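Local coordinates for glutamate--tRNA ligase (Methanothermobacter thermautotrophicus, PDB 3AII), which attaches glutamate to tRNA as a non-discriminating synthetase, probably by first activating the amino acid with ATP to form Glu-AMP, at residues Met172-Tyr176 and Tyr268-Pro272. Sequence-based numbering, arbitrary orientation.
Sequences METYY and YRVYP
Y268 lays its ring across M172 at the start of helix 172-184. The methionine CG sits over the centre of one face, 3.6 Å from the Y268 ring centroid and 11° off its normal, a CH-pi contact, while SD stands farther above the same ring in a Met-aromatic arrangement. The phenol oxygen reaches beyond this contact to two waters, one accepting from M172 N, the other donating to E173 OE2. Replacing Y268 with an alanine would probably uncover the CB and CG of M172 and leave both waters without their phenol partner. R269 directs its CB away from the helix and its NH1 is hydrogen-bonded to the M228 carbonyl, but the backbone N reaches Y176 OH through a single water.

V270 supplies the direct polar link: Y176 OH donates to V270 O at 2.6 Å, in the carbonyl plane and on a lone pair, with a C=O...donor angle of 140°. The acceptor also lies in the plane of the Y176 ring, at its edge. The M172 chain, bent at both chi2 and chi3, brings its methyl CE to 3.1 Å from the same V270 O. Y271 points its CB away from the helix, yet its ring comes back to the methionine methyl, with M172 CE 3.9 Å from Y271 CD2. P272 finishes the strand by setting CD against that methyl and CG 3.7 Å from Y175 CD2; the Y175 hydroxyl itself bonds to D281 of helix 274-284. The helical segment 172-176 runs at 81° to strand 270-272, with the axes 8.9 Å apart at closest approach, an alpha/beta packing of a helix against an edge strand, within this chain, of the four-stranded antiparallel sheet 188-191, 234-237, 252-256 and 270-272, within the class I synthetase catalytic region.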
loop_
_atom_site.group_PDB
_atom_site.type_symbol
_atom_site.label_atom_id
_atom_site.label_comp_id
_atom_site.label_asym_id
_atom_site.label_seq_id
_atom_site.Cartn_x
_atom_site.Cartn_y
_atom_site.Cartn_z
ATOM N N MET A 172 -27.821 5.407 -1.258
ATOM C CA MET A 172 -28.774 4.341 -0.912
ATOM C C MET A 172 -30.093 4.417 -1.690
ATOM O O MET A 172 -30.587 3.397 -2.176
ATOM C CB MET A 172 -29.020 4.291 0.603
ATOM C CG MET A 172 -27.751 4.185 1.427
ATOM S SD MET A 172 -26.916 2.611 1.145
ATOM C CE MET A 172 -28.195 1.520 1.745
ATOM N N GLU A 173 -30.681 5.611 -1.820
ATOM C CA GLU A 173 -31.957 5.733 -2.515
ATOM C C GLU A 173 -31.832 5.383 -3.990
ATOM O O GLU A 173 -32.796 4.962 -4.626
ATOM C CB GLU A 173 -32.565 7.128 -2.325
ATOM C CG GLU A 173 -32.841 7.443 -0.867
ATOM C CD GLU A 173 -33.973 6.598 -0.298
ATOM O OE1 GLU A 173 -34.789 6.070 -1.095
ATOM O OE2 GLU A 173 -34.046 6.471 0.946
ATOM N N THR A 174 -30.625 5.555 -4.524
ATOM C CA THR A 174 -30.373 5.173 -5.903
ATOM C C THR A 174 -30.433 3.650 -6.028
ATOM O O THR A 174 -31.065 3.106 -6.947
ATOM C CB THR A 174 -29.007 5.705 -6.374
ATOM O OG1 THR A 174 -29.043 7.144 -6.387
ATOM C CG2 THR A 174 -28.668 5.194 -7.762
ATOM N N TYR A 175 -29.775 2.952 -5.102
ATOM C CA TYR A 175 -29.830 1.490 -5.142
ATOM C C TYR A 175 -31.255 0.993 -4.938
ATOM O O TYR A 175 -31.639 -0.016 -5.511
ATOM C CB TYR A 175 -28.880 0.862 -4.116
ATOM C CG TYR A 175 -27.479 1.404 -4.219
ATOM C CD1 TYR A 175 -26.797 1.387 -5.438
ATOM C CD2 TYR A 175 -26.826 1.898 -3.107
ATOM C CE1 TYR A 175 -25.516 1.887 -5.536
ATOM C CE2 TYR A 175 -25.549 2.398 -3.193
ATOM C CZ TYR A 175 -24.905 2.393 -4.410
ATOM O OH TYR A 175 -23.636 2.904 -4.494
ATOM N N TYR A 176 -32.023 1.679 -4.096
ATOM C CA TYR A 176 -33.421 1.277 -3.874
ATOM C C TYR A 176 -34.258 1.514 -5.129
ATOM O O TYR A 176 -35.066 0.673 -5.512
ATOM C CB TYR A 176 -34.015 2.048 -2.688
ATOM C CG TYR A 176 -33.327 1.820 -1.354
ATOM C CD1 TYR A 176 -32.546 0.689 -1.116
ATOM C CD2 TYR A 176 -33.475 2.738 -0.323
ATOM C CE1 TYR A 176 -31.917 0.503 0.101
ATOM C CE2 TYR A 176 -32.850 2.567 0.896
ATOM C CZ TYR A 176 -32.081 1.441 1.113
ATOM O OH TYR A 176 -31.489 1.279 2.346
ATOM N N TYR A 268 -30.300 3.491 7.682
ATOM C CA TYR A 268 -30.590 2.419 6.736
ATOM C C TYR A 268 -30.357 1.054 7.354
ATOM O O TYR A 268 -29.439 0.874 8.150
ATOM C CB TYR A 268 -29.684 2.541 5.506
ATOM C CG TYR A 268 -29.763 3.883 4.827
ATOM C CD1 TYR A 268 -28.730 4.808 4.944
ATOM C CD2 TYR A 268 -30.868 4.221 4.076
ATOM C CE1 TYR A 268 -28.798 6.045 4.316
ATOM C CE2 TYR A 268 -30.950 5.459 3.442
ATOM C CZ TYR A 268 -29.915 6.361 3.567
ATOM O OH TYR A 268 -30.005 7.583 2.931
ATOM N N ARG A 269 -31.182 0.093 6.964
ATOM C CA ARG A 269 -30.924 -1.295 7.325
ATOM C C ARG A 269 -30.899 -2.187 6.094
ATOM O O ARG A 269 -30.546 -3.352 6.180
ATOM C CB ARG A 269 -31.973 -1.809 8.309
ATOM C CG ARG A 269 -33.326 -2.058 7.682
ATOM C CD ARG A 269 -34.269 -2.734 8.671
ATOM N NE ARG A 269 -34.550 -1.880 9.825
ATOM C CZ ARG A 269 -35.320 -2.246 10.843
ATOM N NH1 ARG A 269 -35.873 -3.451 10.852
ATOM N NH2 ARG A 269 -35.532 -1.411 11.853
ATOM N N VAL A 270 -31.280 -1.653 4.938
ATOM C CA VAL A 270 -31.267 -2.485 3.737
ATOM C C VAL A 270 -30.082 -2.044 2.883
ATOM O O VAL A 270 -30.016 -0.879 2.471
ATOM C CB VAL A 270 -32.580 -2.372 2.932
ATOM C CG1 VAL A 270 -32.518 -3.289 1.718
ATOM C CG2 VAL A 270 -33.793 -2.744 3.801
ATOM N N TYR A 271 -29.147 -2.966 2.640
ATOM C CA TYR A 271 -27.869 -2.630 1.997
ATOM C C TYR A 271 -27.631 -3.445 0.733
ATOM O O TYR A 271 -27.970 -4.631 0.678
ATOM C CB TYR A 271 -26.711 -2.906 2.961
ATOM C CG TYR A 271 -26.559 -1.843 4.014
ATOM C CD1 TYR A 271 -27.265 -1.908 5.210
ATOM C CD2 TYR A 271 -25.727 -0.757 3.793
ATOM C CE1 TYR A 271 -27.111 -0.917 6.172
ATOM C CE2 TYR A 271 -25.576 0.221 4.734
ATOM C CZ TYR A 271 -26.274 0.142 5.915
ATOM O OH TYR A 271 -26.089 1.140 6.841
ATOM N N PRO A 272 -27.023 -2.822 -0.287
ATOM C CA PRO A 272 -26.709 -3.560 -1.510
ATOM C C PRO A 272 -25.475 -4.427 -1.329
ATOM O O PRO A 272 -24.550 -4.098 -0.559
ATOM C CB PRO A 272 -26.413 -2.443 -2.522
ATOM C CG PRO A 272 -25.825 -1.361 -1.678
ATOM C CD PRO A 272 -26.666 -1.399 -0.399
HETATM O O HOH W 1 -27.733 7.529 0.977
HETATM O O HOH W 2 -32.549 8.231 2.221
HETATM O O HOH W 3 -32.855 0.988 4.836
#